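Local coordinates for S-adenosylmethionine:tRNA ribosyltransferase-isomerase (Thermotoga maritima, PDB 1VKY), which probably transfers and isomerises the ribose moiety of S-adenosylmethionine onto the 7-aminomethyl group of preQ1-modified tRNA, giving epoxyqueuosine in the queuosine pathway, at residues 286-299 against 307-319. Sequence-based numbering, arbitrary orientation.
Sequences FIYPPFEFKLVDAL and RSTLLMLVAAFAG
Phe317, on the last turn of helix 309-318, drives its ring edge into the face of Phe293 in a T-shaped aromatic pair, centroids 4.8 Å apart and planes at 80°. Residues 286-293 lie along the helix; after a turn at Lys294 and Leu295 the chain returns through Val296 into strand 298-302 of the mixed nine-stranded sheet, so that the helix packs between loop and sheet.

Followed outward, Phe317 CB lies against CE1 and CZ of Phe293. With CG anti to the backbone N (chi1 -171°), Phe317 CD1 is carried over the centre of the Phe293 ring, 3.6 Å from Phe293 CG. Phe317 CE1 meets Val296 CG1 and, at 3.6 Å, Val296 O; Phe317 CZ reaches Ala298 CA. Leu299 CB lies over one face of the Phe317 ring, nearest CE2 and CD2, in a CH-pi contact. A flat, wide side chain suits a site that must touch loop and strand at once.

Phe293 is sandwiched, since Phe291 CD2 covers its opposite face. Were Phe293 cut back to an alanine, the aromatic surface separating its two neighbours would be lost, probably opening a gap between Phe317 CD1 and Phe291 CD2. Next to Phe317 on the helix, the small Ala316 lets the loop come close: its CB touches Pro289 N and Phe291 CB, each at 3.7 Å, and Ile287 CG2.

Near the helix start, Met312, extended beyond CG, brings its flexible thioether to the edges of the Phe286 and Tyr288 rings, two Met-aromatic contacts. No direct hydrogen bond joins the segments; waters do. One donates to Ile287 O and Thr309 O, while a second accepts from Phe291 N and donates to Ala316 O, with the water oxygen 2.6 Å from Ala316 O.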
loop_
_atom_site.group_PDB
_atom_site.type_symbol
_atom_site.label_atom_id
_atom_site.label_comp_id
_atom_site.label_asym_id
_atom_site.label_seq_id
_atom_site.Cartn_x
_atom_site.Cartn_y
_atom_site.Cartn_z
ATOM N N PHE B 286 -2.940 -10.225 24.628
ATOM C CA PHE B 286 -3.762 -10.769 23.577
ATOM C C PHE B 286 -5.245 -10.531 23.927
ATOM O O PHE B 286 -5.723 -11.048 24.927
ATOM C CB PHE B 286 -3.499 -12.284 23.403
ATOM C CG PHE B 286 -4.330 -12.914 22.338
ATOM C CD1 PHE B 286 -4.121 -12.610 21.025
ATOM C CD2 PHE B 286 -5.348 -13.777 22.644
ATOM C CE1 PHE B 286 -4.901 -13.150 20.040
ATOM C CE2 PHE B 286 -6.130 -14.329 21.641
ATOM C CZ PHE B 286 -5.886 -14.022 20.352
ATOM N N ILE B 287 -5.938 -9.727 23.120
ATOM C CA ILE B 287 -7.293 -9.308 23.375
ATOM C C ILE B 287 -8.226 -10.158 22.509
ATOM O O ILE B 287 -8.095 -10.212 21.286
ATOM C CB ILE B 287 -7.471 -7.809 23.105
ATOM C CG1 ILE B 287 -6.512 -7.004 23.976
ATOM C CG2 ILE B 287 -8.956 -7.420 23.223
ATOM C CD1 ILE B 287 -6.485 -5.482 23.671
ATOM N N TYR B 288 -9.156 -10.824 23.179
ATOM C CA TYR B 288 -10.058 -11.796 22.566
ATOM C C TYR B 288 -11.363 -11.742 23.365
ATOM O O TYR B 288 -11.315 -11.530 24.587
ATOM C CB TYR B 288 -9.387 -13.164 22.697
ATOM C CG TYR B 288 -10.051 -14.301 21.980
ATOM C CD1 TYR B 288 -9.776 -14.561 20.644
ATOM C CD2 TYR B 288 -10.970 -15.135 22.643
ATOM C CE1 TYR B 288 -10.393 -15.594 19.960
ATOM C CE2 TYR B 288 -11.612 -16.192 21.940
ATOM C CZ TYR B 288 -11.293 -16.424 20.599
ATOM O OH TYR B 288 -11.862 -17.463 19.850
ATOM N N PRO B 289 -12.520 -11.948 22.744
ATOM C CA PRO B 289 -13.807 -11.767 23.469
ATOM C C PRO B 289 -14.039 -12.892 24.481
ATOM O O PRO B 289 -13.664 -14.002 24.196
ATOM C CB PRO B 289 -14.857 -11.868 22.372
ATOM C CG PRO B 289 -14.152 -12.014 21.105
ATOM C CD PRO B 289 -12.743 -12.400 21.374
ATOM N N PRO B 290 -14.634 -12.643 25.646
ATOM C CA PRO B 290 -15.022 -11.334 26.111
ATOM C C PRO B 290 -13.854 -10.562 26.764
ATOM O O PRO B 290 -12.995 -11.163 27.412
ATOM C CB PRO B 290 -16.099 -11.675 27.149
ATOM C CG PRO B 290 -15.602 -12.897 27.743
ATOM C CD PRO B 290 -15.023 -13.698 26.611
ATOM N N PHE B 291 -13.815 -9.249 26.594
ATOM C CA PHE B 291 -12.717 -8.459 27.191
ATOM C C PHE B 291 -13.273 -7.147 27.733
ATOM O O PHE B 291 -14.091 -6.514 27.063
ATOM C CB PHE B 291 -11.647 -8.161 26.117
ATOM C CG PHE B 291 -10.329 -7.648 26.673
ATOM C CD1 PHE B 291 -9.305 -8.517 26.994
ATOM C CD2 PHE B 291 -10.110 -6.284 26.842
ATOM C CE1 PHE B 291 -8.097 -8.029 27.504
ATOM C CE2 PHE B 291 -8.877 -5.800 27.309
ATOM C CZ PHE B 291 -7.887 -6.669 27.611
ATOM N N GLU B 292 -12.799 -6.734 28.912
ATOM C CA GLU B 292 -13.196 -5.480 29.535
ATOM C C GLU B 292 -12.161 -4.383 29.240
ATOM O O GLU B 292 -11.000 -4.488 29.649
ATOM C CB GLU B 292 -13.272 -5.647 31.054
ATOM C CG GLU B 292 -13.772 -4.422 31.811
ATOM C CD GLU B 292 -15.249 -4.092 31.523
ATOM O OE1 GLU B 292 -16.030 -4.983 31.083
ATOM O OE2 GLU B 292 -15.631 -2.918 31.739
ATOM N N PHE B 293 -12.616 -3.333 28.568
ATOM C CA PHE B 293 -11.744 -2.235 28.181
ATOM C C PHE B 293 -11.730 -1.218 29.321
ATOM O O PHE B 293 -12.740 -0.604 29.626
ATOM C CB PHE B 293 -12.169 -1.692 26.831
ATOM C CG PHE B 293 -11.897 -2.670 25.741
ATOM C CD1 PHE B 293 -12.781 -3.741 25.509
ATOM C CD2 PHE B 293 -10.727 -2.590 25.007
ATOM C CE1 PHE B 293 -12.490 -4.724 24.539
ATOM C CE2 PHE B 293 -10.421 -3.531 24.063
ATOM C CZ PHE B 293 -11.297 -4.626 23.818
ATOM N N LYS B 294 -10.592 -1.101 29.989
ATOM C CA LYS B 294 -10.444 -0.229 31.133
ATOM C C LYS B 294 -10.125 1.214 30.787
ATOM O O LYS B 294 -10.382 2.132 31.572
ATOM C CB LYS B 294 -9.345 -0.776 32.033
ATOM C CG LYS B 294 -9.736 -2.104 32.652
ATOM C CD LYS B 294 -8.593 -2.697 33.527
ATOM C CE LYS B 294 -9.090 -3.925 34.336
ATOM N NZ LYS B 294 -10.589 -3.963 34.631
ATOM N N LEU B 295 -9.519 1.450 29.653
ATOM C CA LEU B 295 -9.147 2.821 29.296
ATOM C C LEU B 295 -9.817 3.306 28.017
ATOM O O LEU B 295 -10.157 4.487 27.868
ATOM C CB LEU B 295 -7.629 2.986 29.162
ATOM C CG LEU B 295 -6.821 3.485 30.341
ATOM C CD1 LEU B 295 -5.399 3.676 29.979
ATOM C CD2 LEU B 295 -7.394 4.777 30.992
ATOM N N VAL B 296 -10.118 2.410 27.124
ATOM C CA VAL B 296 -10.645 2.835 25.816
ATOM C C VAL B 296 -12.180 2.904 25.808
ATOM O O VAL B 296 -12.836 1.880 26.004
ATOM C CB VAL B 296 -10.162 1.865 24.758
ATOM C CG1 VAL B 296 -10.711 2.272 23.348
ATOM C CG2 VAL B 296 -8.655 1.780 24.746
ATOM N N ASP B 297 -12.744 4.095 25.577
ATOM C CA ASP B 297 -14.220 4.278 25.558
ATOM C C ASP B 297 -14.849 4.164 24.175
ATOM O O ASP B 297 -16.055 3.915 24.038
ATOM C CB ASP B 297 -14.609 5.625 26.152
ATOM C CG ASP B 297 -14.026 5.826 27.540
ATOM O OD1 ASP B 297 -14.179 4.923 28.381
ATOM O OD2 ASP B 297 -13.359 6.831 27.863
ATOM N N ALA B 298 -14.039 4.373 23.152
ATOM C CA ALA B 298 -14.454 4.318 21.760
ATOM C C ALA B 298 -13.263 4.000 20.892
ATOM O O ALA B 298 -12.132 4.162 21.310
ATOM C CB ALA B 298 -15.089 5.617 21.349
ATOM N N LEU B 299 -13.498 3.544 19.662
ATOM C CA LEU B 299 -12.394 2.993 18.853
ATOM C C LEU B 299 -12.606 3.346 17.371
ATOM O O LEU B 299 -13.681 3.082 16.857
ATOM C CB LEU B 299 -12.306 1.467 19.022
ATOM C CG LEU B 299 -11.345 0.691 18.064
ATOM C CD1 LEU B 299 -9.952 1.225 18.234
ATOM C CD2 LEU B 299 -11.319 -0.745 18.304
ATOM N N ARG B 307 -10.600 -14.011 10.001
ATOM C CA ARG B 307 -9.755 -14.790 10.897
ATOM C C ARG B 307 -8.576 -14.012 11.466
ATOM O O ARG B 307 -7.728 -14.615 12.110
ATOM C CB ARG B 307 -9.228 -16.066 10.190
ATOM C CG ARG B 307 -10.327 -17.004 9.595
ATOM C CD ARG B 307 -9.763 -18.124 8.700
ATOM N NE ARG B 307 -9.871 -17.722 7.288
ATOM C CZ ARG B 307 -8.866 -17.493 6.438
ATOM N NH1 ARG B 307 -7.583 -17.670 6.758
ATOM N NH2 ARG B 307 -9.175 -17.102 5.220
ATOM N N SER B 308 -8.478 -12.694 11.268
ATOM C CA SER B 308 -7.286 -12.001 11.769
ATOM C C SER B 308 -7.386 -11.821 13.275
ATOM O O SER B 308 -8.505 -11.674 13.809
ATOM C CB SER B 308 -7.161 -10.610 11.175
ATOM O OG SER B 308 -8.397 -9.964 11.287
ATOM N N THR B 309 -6.245 -11.698 13.943
ATOM C CA THR B 309 -6.281 -11.336 15.352
ATOM C C THR B 309 -6.801 -9.928 15.563
ATOM O O THR B 309 -7.314 -9.630 16.633
ATOM C CB THR B 309 -4.928 -11.492 16.036
ATOM O OG1 THR B 309 -3.961 -10.688 15.347
ATOM C CG2 THR B 309 -4.419 -12.886 15.931
ATOM N N LEU B 310 -6.681 -9.040 14.568
ATOM C CA LEU B 310 -7.255 -7.697 14.708
ATOM C C LEU B 310 -8.786 -7.737 14.738
ATOM O O LEU B 310 -9.413 -6.986 15.452
ATOM C CB LEU B 310 -6.758 -6.754 13.603
ATOM C CG LEU B 310 -5.226 -6.583 13.570
ATOM C CD1 LEU B 310 -4.807 -5.541 12.558
ATOM C CD2 LEU B 310 -4.723 -6.165 14.932
ATOM N N LEU B 311 -9.376 -8.602 13.936
ATOM C CA LEU B 311 -10.819 -8.812 13.965
ATOM C C LEU B 311 -11.249 -9.362 15.321
ATOM O O LEU B 311 -12.277 -8.950 15.898
ATOM C CB LEU B 311 -11.259 -9.757 12.802
ATOM C CG LEU B 311 -12.734 -10.078 12.758
ATOM C CD1 LEU B 311 -13.585 -8.797 12.816
ATOM C CD2 LEU B 311 -13.037 -10.935 11.513
ATOM N N MET B 312 -10.452 -10.250 15.887
ATOM C CA MET B 312 -10.757 -10.769 17.229
ATOM C C MET B 312 -10.738 -9.640 18.291
ATOM O O MET B 312 -11.578 -9.603 19.184
ATOM C CB MET B 312 -9.782 -11.868 17.636
ATOM C CG MET B 312 -9.841 -13.137 16.763
ATOM S SD MET B 312 -8.388 -14.152 17.108
ATOM C CE MET B 312 -8.610 -15.350 15.772
ATOM N N LEU B 313 -9.795 -8.710 18.176
ATOM C CA LEU B 313 -9.731 -7.580 19.124
ATOM C C LEU B 313 -10.965 -6.694 18.974
ATOM O O LEU B 313 -11.582 -6.319 19.949
ATOM C CB LEU B 313 -8.467 -6.778 18.863
ATOM C CG LEU B 313 -8.110 -5.543 19.698
ATOM C CD1 LEU B 313 -6.597 -5.257 19.575
ATOM C CD2 LEU B 313 -8.905 -4.334 19.281
ATOM N N VAL B 314 -11.312 -6.315 17.750
ATOM C CA VAL B 314 -12.477 -5.474 17.536
ATOM C C VAL B 314 -13.773 -6.176 17.972
ATOM O O VAL B 314 -14.684 -5.556 18.530
ATOM C CB VAL B 314 -12.564 -4.997 16.060
ATOM C CG1 VAL B 314 -13.780 -4.213 15.848
ATOM C CG2 VAL B 314 -11.348 -4.139 15.741
ATOM N N ALA B 315 -13.856 -7.480 17.756
ATOM C CA ALA B 315 -14.994 -8.255 18.240
ATOM C C ALA B 315 -15.093 -8.180 19.770
ATOM O O ALA B 315 -16.185 -8.043 20.328
ATOM C CB ALA B 315 -14.844 -9.727 17.773
ATOM N N ALA B 316 -13.955 -8.216 20.459
ATOM C CA ALA B 316 -13.991 -8.091 21.904
ATOM C C ALA B 316 -14.543 -6.705 22.231
ATOM O O ALA B 316 -15.257 -6.537 23.209
ATOM C CB ALA B 316 -12.628 -8.276 22.506
ATOM N N PHE B 317 -14.189 -5.698 21.438
ATOM C CA PHE B 317 -14.567 -4.313 21.791
ATOM C C PHE B 317 -16.063 -4.039 21.557
ATOM O O PHE B 317 -16.728 -3.412 22.368
ATOM C CB PHE B 317 -13.735 -3.311 20.994
ATOM C CG PHE B 317 -13.919 -1.917 21.469
ATOM C CD1 PHE B 317 -13.302 -1.492 22.645
ATOM C CD2 PHE B 317 -14.750 -1.041 20.801
ATOM C CE1 PHE B 317 -13.513 -0.201 23.136
ATOM C CE2 PHE B 317 -14.955 0.284 21.307
ATOM C CZ PHE B 317 -14.316 0.666 22.469
ATOM N N ALA B 318 -16.561 -4.518 20.425
ATOM C CA ALA B 318 -17.924 -4.259 19.962
ATOM C C ALA B 318 -18.926 -5.337 20.349
ATOM O O ALA B 318 -20.111 -5.076 20.340
ATOM C CB ALA B 318 -17.899 -4.098 18.477
ATOM N N GLY B 319 -18.461 -6.546 20.660
ATOM C CA GLY B 319 -19.340 -7.699 20.818
ATOM C C GLY B 319 -19.213 -8.544 19.579
ATOM O O GLY B 319 -19.329 -8.023 18.483
HETATM O O HOH W 1 -6.479 -9.967 19.250
HETATM O O HOH W 2 -16.077 -8.358 24.865
#